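Long-range contacts in FAD linked oxidase-like protein (Myceliophthora thermophila, PDB 5L6G), which oxidises the C1 hydroxyl of xylooligosaccharides and related sugars to lactones with a bicovalently bound FAD, reducing molecular oxygen to hydrogen peroxide: residues F53-P58 / S339-S344; M115-L120 / T128-A133. All coordinates share one frame; numbering follows the deposited sequence.

Contact 1 (F53-P58 / S339-S344); sequences FNDRLP and SETFYS. With XYP (beta-D-xylopyranose), chain I; FAD (flavin-adenine dinucleotide), chain D.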
loop_
_atom_site.group_PDB
_atom_site.type_symbol
_atom_site.label_atom_id
_atom_site.label_comp_id
_atom_site.label_asym_id
_atom_site.label_seq_id
_atom_site.Cartn_x
_atom_site.Cartn_y
_atom_site.Cartn_z
ATOM N N PHE A 53 4.200 3.282 -12.963
ATOM C CA PHE A 53 5.345 2.999 -12.126
ATOM C C PHE A 53 5.976 1.694 -12.621
ATOM O O PHE A 53 7.201 1.566 -12.710
ATOM C CB PHE A 53 4.972 2.840 -10.662
ATOM C CG PHE A 53 6.106 2.322 -9.853
ATOM C CD1 PHE A 53 7.211 3.128 -9.616
ATOM C CD2 PHE A 53 6.114 1.017 -9.401
ATOM C CE1 PHE A 53 8.297 2.637 -8.905
ATOM C CE2 PHE A 53 7.194 0.518 -8.684
ATOM C CZ PHE A 53 8.285 1.334 -8.435
ATOM N N ASN A 54 5.128 0.729 -12.929
ATOM C CA ASN A 54 5.594 -0.541 -13.443
ATOM C C ASN A 54 5.668 -0.478 -14.956
ATOM O O ASN A 54 4.647 -0.571 -15.628
ATOM C CB ASN A 54 4.674 -1.685 -13.010
ATOM C CG ASN A 54 5.290 -3.064 -13.264
ATOM O OD1 ASN A 54 6.286 -3.218 -13.997
ATOM N ND2 ASN A 54 4.691 -4.070 -12.669
ATOM N N ASP A 55 6.880 -0.336 -15.480
ATOM C CA ASP A 55 7.095 -0.269 -16.927
ATOM C C ASP A 55 6.691 -1.517 -17.682
ATOM O O ASP A 55 6.631 -1.500 -18.905
ATOM C CB ASP A 55 8.558 0.028 -17.245
ATOM C CG ASP A 55 8.921 1.457 -16.986
ATOM O OD1 ASP A 55 8.120 2.340 -17.355
ATOM O OD2 ASP A 55 10.000 1.684 -16.408
ATOM N N ARG A 56 6.446 -2.605 -16.962
ATOM C CA ARG A 56 5.918 -3.813 -17.593
ATOM C C ARG A 56 4.480 -3.606 -18.070
ATOM O O ARG A 56 4.026 -4.332 -18.946
ATOM C CB ARG A 56 5.943 -4.970 -16.616
ATOM C CG ARG A 56 5.710 -6.331 -17.237
ATOM C CD ARG A 56 5.881 -7.431 -16.190
ATOM N NE ARG A 56 4.869 -7.429 -15.148
ATOM C CZ ARG A 56 3.615 -7.857 -15.308
ATOM N NH1 ARG A 56 3.186 -8.291 -16.494
ATOM N NH2 ARG A 56 2.771 -7.836 -14.284
ATOM N N LEU A 57 3.782 -2.626 -17.487
ATOM C CA LEU A 57 2.354 -2.461 -17.649
ATOM C C LEU A 57 1.917 -1.034 -18.019
ATOM O O LEU A 57 1.155 -0.382 -17.280
ATOM C CB LEU A 57 1.650 -2.920 -16.374
ATOM C CG LEU A 57 1.778 -4.403 -16.044
ATOM C CD1 LEU A 57 1.163 -4.656 -14.672
ATOM C CD2 LEU A 57 1.161 -5.303 -17.129
ATOM N N PRO A 58 2.374 -0.547 -19.185
ATOM C CA PRO A 58 1.875 0.697 -19.673
ATOM C C PRO A 58 0.467 0.489 -20.201
ATOM O O PRO A 58 0.157 -0.590 -20.739
ATOM C CB PRO A 58 2.821 1.023 -20.816
ATOM C CG PRO A 58 3.177 -0.322 -21.371
ATOM C CD PRO A 58 3.251 -1.216 -20.170
ATOM N N SER A 339 10.389 4.690 -12.288
ATOM C CA SER A 339 9.718 3.469 -12.718
ATOM C C SER A 339 10.656 2.259 -12.670
ATOM O O SER A 339 11.868 2.407 -12.699
ATOM C CB SER A 339 9.137 3.645 -14.115
ATOM O OG SER A 339 10.151 3.798 -15.078
ATOM N N GLU A 340 10.059 1.074 -12.578
ATOM C CA GLU A 340 10.778 -0.199 -12.591
ATOM C C GLU A 340 9.990 -1.186 -13.411
ATOM O O GLU A 340 8.799 -0.955 -13.716
ATOM C CB GLU A 340 10.966 -0.754 -11.174
ATOM C CG GLU A 340 11.687 0.203 -10.255
ATOM C CD GLU A 340 11.892 -0.317 -8.858
ATOM O OE1 GLU A 340 11.541 -1.472 -8.538
ATOM O OE2 GLU A 340 12.421 0.465 -8.054
ATOM N N THR A 341 10.648 -2.275 -13.787
ATOM C CA THR A 341 9.996 -3.351 -14.532
ATOM C C THR A 341 9.992 -4.562 -13.631
ATOM O O THR A 341 11.045 -5.036 -13.229
ATOM C CB THR A 341 10.747 -3.678 -15.825
ATOM O OG1 THR A 341 10.839 -2.494 -16.629
ATOM C CG2 THR A 341 10.046 -4.767 -16.620
ATOM N N PHE A 342 8.816 -5.082 -13.319
ATOM C CA PHE A 342 8.735 -6.130 -12.323
ATOM C C PHE A 342 7.397 -6.869 -12.334
ATOM O O PHE A 342 6.403 -6.425 -12.957
ATOM C CB PHE A 342 8.983 -5.530 -10.927
ATOM C CG PHE A 342 7.917 -4.549 -10.500
ATOM C CD1 PHE A 342 7.963 -3.233 -10.927
ATOM C CD2 PHE A 342 6.858 -4.947 -9.700
ATOM C CE1 PHE A 342 6.971 -2.329 -10.559
ATOM C CE2 PHE A 342 5.870 -4.036 -9.314
ATOM C CZ PHE A 342 5.931 -2.734 -9.750
ATOM N N TYR A 343 7.404 -8.000 -11.619
ATOM C CA TYR A 343 6.196 -8.689 -11.198
ATOM C C TYR A 343 6.227 -8.768 -9.685
ATOM O O TYR A 343 7.288 -8.868 -9.114
ATOM C CB TYR A 343 6.103 -10.094 -11.799
ATOM C CG TYR A 343 4.859 -10.840 -11.369
ATOM C CD1 TYR A 343 3.615 -10.276 -11.507
ATOM C CD2 TYR A 343 4.927 -12.120 -10.840
ATOM C CE1 TYR A 343 2.464 -10.948 -11.121
ATOM C CE2 TYR A 343 3.779 -12.809 -10.459
ATOM C CZ TYR A 343 2.543 -12.207 -10.606
ATOM O OH TYR A 343 1.373 -12.852 -10.229
ATOM N N SER A 344 5.063 -8.692 -9.051
ATOM C CA SER A 344 5.004 -8.745 -7.599
ATOM C C SER A 344 3.779 -9.483 -7.114
ATOM O O SER A 344 2.753 -9.532 -7.789
ATOM C CB SER A 344 5.053 -7.332 -7.018
ATOM O OG SER A 344 4.848 -7.328 -5.624
HETATM O O1 XYP I . 0.418 -8.766 -16.216
HETATM C C1 XYP I . -0.007 -10.038 -15.784
HETATM C C2 XYP I . 0.235 -11.045 -16.909
HETATM C C3 XYP I . -0.158 -12.417 -16.419
HETATM C C4 XYP I . 0.660 -12.736 -15.184
HETATM C C5 XYP I . 0.463 -11.669 -14.130
HETATM O O2 XYP I . -0.507 -10.705 -18.096
HETATM O O3 XYP I . 0.118 -13.407 -17.408
HETATM O O4 XYP I . 0.251 -14.015 -14.711
HETATM O O5 XYP I . 0.779 -10.379 -14.655
HETATM P PA FAD D . -2.211 4.872 -7.915
HETATM O O1A FAD D . -2.353 6.329 -8.290
HETATM O O2A FAD D . -1.675 3.958 -8.971
HETATM O O5B FAD D . -3.546 4.346 -7.271
HETATM C C5B FAD D . -3.719 3.015 -6.777
HETATM C C4B FAD D . -5.192 2.677 -6.722
HETATM O O4B FAD D . -5.856 3.598 -5.853
HETATM C C3B FAD D . -5.874 2.799 -8.075
HETATM O O3B FAD D . -6.938 1.874 -8.145
HETATM C C2B FAD D . -6.437 4.196 -8.055
HETATM O O2B FAD D . -7.507 4.396 -8.970
HETATM C C1B FAD D . -6.832 4.331 -6.601
HETATM N N9A FAD D . -6.833 5.739 -6.197
HETATM C C8A FAD D . -5.843 6.624 -6.274
HETATM N N7A FAD D . -6.244 7.834 -5.816
HETATM C C5A FAD D . -7.511 7.674 -5.438
HETATM C C6A FAD D . -8.538 8.559 -4.894
HETATM N N6A FAD D . -8.183 9.836 -4.658
HETATM N N1A FAD D . -9.762 8.035 -4.674
HETATM C C2A FAD D . -10.072 6.757 -4.906
HETATM N N3A FAD D . -9.160 5.875 -5.413
HETATM C C4A FAD D . -7.897 6.303 -5.685
HETATM N N1 FAD D . 2.721 0.027 0.255
HETATM C C2 FAD D . 2.762 -0.173 1.611
HETATM O O2 FAD D . 1.728 -0.593 2.199
HETATM N N3 FAD D . 3.882 0.110 2.321
HETATM C C4 FAD D . 5.006 0.606 1.749
HETATM O O4 FAD D . 6.057 0.873 2.396
HETATM C C4X FAD D . 5.040 0.841 0.289
HETATM N N5 FAD D . 6.127 1.332 -0.373
HETATM C C5X FAD D . 6.134 1.576 -1.737
HETATM C C6 FAD D . 7.246 2.108 -2.402
HETATM C C7 FAD D . 7.200 2.316 -3.790
HETATM C C7M FAD D . 8.427 2.871 -4.471
HETATM C C8 FAD D . 5.952 2.025 -4.578
HETATM C C8M FAD D . 5.850 2.312 -6.072
HETATM C C9 FAD D . 4.858 1.511 -3.891
HETATM C C9A FAD D . 4.900 1.257 -2.508
HETATM N N10 FAD D . 3.795 0.712 -1.802
HETATM C C10 FAD D . 3.804 0.490 -0.423
HETATM C "C1'" FAD D . 2.548 0.361 -2.473
HETATM C "C2'" FAD D . 1.555 1.479 -2.458
HETATM O "O2'" FAD D . 0.966 1.505 -1.155
HETATM C "C3'" FAD D . 0.487 1.109 -3.472
HETATM O "O3'" FAD D . 1.056 0.912 -4.771
HETATM C "C4'" FAD D . -0.545 2.239 -3.520
HETATM O "O4'" FAD D . -1.825 1.681 -3.850
HETATM C "C5'" FAD D . -0.104 3.283 -4.513
HETATM O "O5'" FAD D . -0.844 4.488 -4.301
HETATM P P FAD D . -0.784 5.581 -5.438
HETATM O O1P FAD D . -1.758 6.685 -5.168
HETATM O O2P FAD D . 0.636 5.973 -5.691
HETATM O O3P FAD D . -1.143 4.702 -6.728
HETATM O O HOH W 1 11.960 0.005 -15.914
#
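Asn54 and Glu340 form a single backbone bridge, flanked by bonds from Glu340 N to Phe53 O (2.9 Å) and from Asp55 N to Glu340 O (2.7 Å). The chain then folds into a type I turn over Asn54 to Leu57. The amide of Asn54, with CG anti to its backbone N (chi1 -167°), stacks on one face of the Phe342 ring, the planes 8° apart. Its OD1 takes the N-H of Phe342 and, from the opposite face of the amide, that of Arg56, closing an Asx turn. Phe342 O is gripped likewise, by Asn54 ND2 (2.9 Å) and Arg56 NE (2.9 Å). This oxygen lies in the guanidinium plane of Arg56, whose NH1 donates to O1 of a xylose outside the substrate site (2.8 Å), and Tyr343 CE1 packs on the sugar's C5. C8M of FAD, the 8alpha carbon linked to His94, sits 3.3 Å above the centre of the Phe53 ring. Ser339 OG donates to Asp55 OD2, which a water links to Thr341 OG1. The loop between helix 45-50 and strand 63-65 docks on the start of strand 341-349, which pairs with strand 409-417; Tyr414 there stacks on Phe342, and Phe426 of helix 426-437 meets Tyr343 edge-to-face.

Contact 2 (M115-L120 / T128-A133); sequences MYNVTL and TVQPGA. With NAG (2-acetamido-2-deoxy-beta-D-glucopyranose), chain B.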
loop_
_atom_site.group_PDB
_atom_site.type_symbol
_atom_site.label_atom_id
_atom_site.label_comp_id
_atom_site.label_asym_id
_atom_site.label_seq_id
_atom_site.Cartn_x
_atom_site.Cartn_y
_atom_site.Cartn_z
ATOM N N MET A 115 -2.891 18.319 -7.397
ATOM C CA MET A 115 -3.554 18.574 -6.125
ATOM C C MET A 115 -2.793 17.884 -4.983
ATOM O O MET A 115 -3.066 16.754 -4.649
ATOM C CB MET A 115 -5.008 18.105 -6.176
ATOM C CG MET A 115 -5.831 18.860 -7.195
ATOM S SD MET A 115 -7.449 18.111 -7.435
ATOM C CE MET A 115 -8.308 18.650 -5.945
ATOM N N TYR A 116 -1.818 18.580 -4.413
ATOM C CA TYR A 116 -0.943 17.970 -3.418
ATOM C C TYR A 116 -0.790 18.806 -2.158
ATOM O O TYR A 116 0.133 18.581 -1.381
ATOM C CB TYR A 116 0.434 17.709 -4.023
ATOM C CG TYR A 116 1.116 18.944 -4.583
ATOM C CD1 TYR A 116 1.758 19.868 -3.743
ATOM C CD2 TYR A 116 1.130 19.189 -5.950
ATOM C CE1 TYR A 116 2.374 20.998 -4.254
ATOM C CE2 TYR A 116 1.740 20.320 -6.477
ATOM C CZ TYR A 116 2.367 21.218 -5.623
ATOM O OH TYR A 116 2.986 22.333 -6.145
ATOM N N ASN A 117 -1.677 19.768 -1.942
ATOM C CA ASN A 117 -1.544 20.616 -0.772
ATOM C C ASN A 117 -1.844 19.900 0.524
ATOM O O ASN A 117 -2.740 19.064 0.599
ATOM C CB ASN A 117 -2.430 21.851 -0.875
ATOM C CG ASN A 117 -1.840 22.913 -1.766
ATOM O OD1 ASN A 117 -0.694 22.819 -2.218
ATOM N ND2 ASN A 117 -2.618 23.934 -2.021
ATOM N N VAL A 118 -1.072 20.261 1.540
ATOM C CA VAL A 118 -1.192 19.704 2.872
ATOM C C VAL A 118 -1.317 20.898 3.820
ATOM O O VAL A 118 -0.451 21.771 3.836
ATOM C CB VAL A 118 0.042 18.840 3.224
ATOM C CG1 VAL A 118 -0.013 18.378 4.670
ATOM C CG2 VAL A 118 0.131 17.624 2.296
ATOM N N THR A 119 -2.416 20.942 4.562
ATOM C CA THR A 119 -2.686 21.989 5.551
ATOM C C THR A 119 -2.758 21.298 6.890
ATOM O O THR A 119 -3.434 20.290 7.021
ATOM C CB THR A 119 -4.043 22.680 5.302
ATOM O OG1 THR A 119 -4.019 23.328 4.039
ATOM C CG2 THR A 119 -4.339 23.704 6.365
ATOM N N LEU A 120 -2.064 21.841 7.883
ATOM C CA LEU A 120 -2.118 21.296 9.221
ATOM C C LEU A 120 -2.725 22.329 10.142
ATOM O O LEU A 120 -2.251 23.453 10.216
ATOM C CB LEU A 120 -0.713 20.905 9.675
ATOM C CG LEU A 120 -0.553 20.309 11.074
ATOM C CD1 LEU A 120 -1.402 19.062 11.250
ATOM C CD2 LEU A 120 0.918 20.017 11.312
ATOM N N THR A 128 -5.335 18.476 6.487
ATOM C CA THR A 128 -6.144 18.379 5.284
ATOM C C THR A 128 -5.220 18.123 4.093
ATOM O O THR A 128 -4.341 18.933 3.774
ATOM C CB THR A 128 -7.015 19.630 5.091
ATOM O OG1 THR A 128 -7.825 19.801 6.255
ATOM C CG2 THR A 128 -7.915 19.493 3.867
ATOM N N VAL A 129 -5.439 17.000 3.430
ATOM C CA VAL A 129 -4.482 16.508 2.465
ATOM C C VAL A 129 -5.172 16.288 1.135
ATOM O O VAL A 129 -6.100 15.500 1.035
ATOM C CB VAL A 129 -3.889 15.179 2.933
ATOM C CG1 VAL A 129 -2.920 14.637 1.892
ATOM C CG2 VAL A 129 -3.241 15.356 4.307
ATOM N N GLN A 130 -4.700 16.984 0.124
ATOM C CA GLN A 130 -5.200 16.789 -1.215
ATOM C C GLN A 130 -4.770 15.430 -1.741
ATOM O O GLN A 130 -3.725 14.891 -1.367
ATOM C CB GLN A 130 -4.723 17.907 -2.114
ATOM C CG GLN A 130 -5.392 19.227 -1.785
ATOM C CD GLN A 130 -5.224 20.228 -2.873
ATOM O OE1 GLN A 130 -4.105 20.585 -3.233
ATOM N NE2 GLN A 130 -6.349 20.713 -3.412
ATOM N N PRO A 131 -5.579 14.867 -2.636
ATOM C CA PRO A 131 -5.472 13.453 -2.906
ATOM C C PRO A 131 -4.298 13.046 -3.779
ATOM O O PRO A 131 -4.038 11.865 -3.901
ATOM C CB PRO A 131 -6.792 13.152 -3.621
ATOM C CG PRO A 131 -7.101 14.406 -4.332
ATOM C CD PRO A 131 -6.708 15.476 -3.344
ATOM N N GLY A 132 -3.644 14.002 -4.425
ATOM C CA GLY A 132 -2.403 13.735 -5.153
ATOM C C GLY A 132 -1.146 13.961 -4.355
ATOM O O GLY A 132 -0.055 13.901 -4.931
ATOM N N ALA A 133 -1.265 14.252 -3.057
ATOM C CA ALA A 133 -0.083 14.428 -2.211
ATOM C C ALA A 133 0.630 13.077 -2.039
ATOM O O ALA A 133 -0.001 12.047 -1.781
ATOM C CB ALA A 133 -0.443 15.032 -0.844
HETATM C C1 NAG B . -2.106 25.000 -2.833
HETATM C C2 NAG B . -3.024 25.445 -3.947
HETATM C C3 NAG B . -2.537 26.699 -4.660
HETATM C C4 NAG B . -2.057 27.758 -3.681
HETATM C C5 NAG B . -1.106 27.174 -2.646
HETATM C C6 NAG B . -0.859 28.215 -1.549
HETATM C C7 NAG B . -4.214 23.572 -4.997
HETATM C C8 NAG B . -4.171 22.503 -6.043
HETATM N N2 NAG B . -3.143 24.350 -4.895
HETATM O O3 NAG B . -3.637 27.175 -5.399
HETATM O O4 NAG B . -1.328 28.772 -4.354
HETATM O O5 NAG B . -1.653 26.045 -2.015
HETATM O O6 NAG B . -0.257 27.608 -0.427
HETATM O O7 NAG B . -5.229 23.682 -4.316
HETATM O O HOH W 2 -4.659 21.142 1.797
#
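Gln130 lies across the chain at Asn117, and its side-chain oxygen does the work of a backbone carbonyl. OE1 takes the N-H of Asn117 at 2.9 Å, in the amide plane and on a lone pair. In return Gln130 N gives a nearly straight bond (175°) to Asn117 O, so the two residues are tied twice. CG of Gln130 is anti to its carbonyl carbon (chi1 -70°) and the chain runs on extended, which carries the amide past Met115, whose side chain it crosses at about a right angle, CE lying 3.8 Å from NE2. The same NE2 makes a weak bond, 3.3 Å, to O7 of the N-acetylglucosamine that Asn117 ND2 carries. An alanine in place of Gln130 would probably leave the Asn117 N-H without this acceptor, lose the weak bond to the acetamido oxygen of the sugar and open a gap beside Met115. Further out, a type I turn from Gln130 to Ala133 presents Gly132 N to Met115 O (2.8 Å). On the other flank the hairpin proper begins: Val118 and Val129 form a non-hydrogen-bonded antiparallel pair, and Thr119 and Thr128 the hydrogen-bonded pair next to it. Val118 CG2 meets both Val129 CG1 and Ala133 CB (4.1 Å to the latter). This valine face turns inward: Val118 rests on His137, Val141 and Leu142 of helix 135-146, and Val129 touches Phe225 of strand 219-229, which pairs with strand 127-129, while Pro131 beyond the strand end touches the FAD.

Overall arrangement
The two contacts stand on different sides of the FAD, their centres about 26 Å apart and their nearest atoms about 13 Å. Both are partly buried, and they share no helix or strand. Contact 1 spans 281 residues, joining an N-terminal loop to the eight-stranded sheet; contact 2 is a local hairpin within the FAD-binding domain, enclosed in sequence by the first. Their chemistry follows their place. In 53-58/339-344, aromatic rings and side-chain amide and guanidinium groups hold the chains between flavin and a bound xylose. In 115-120/128-133, hairpin backbone bonds are joined by the Gln130 amide, with Met115 and small apolar side chains packed about them, an N-linked glycan on Asn117 and a proline beside the cofactor.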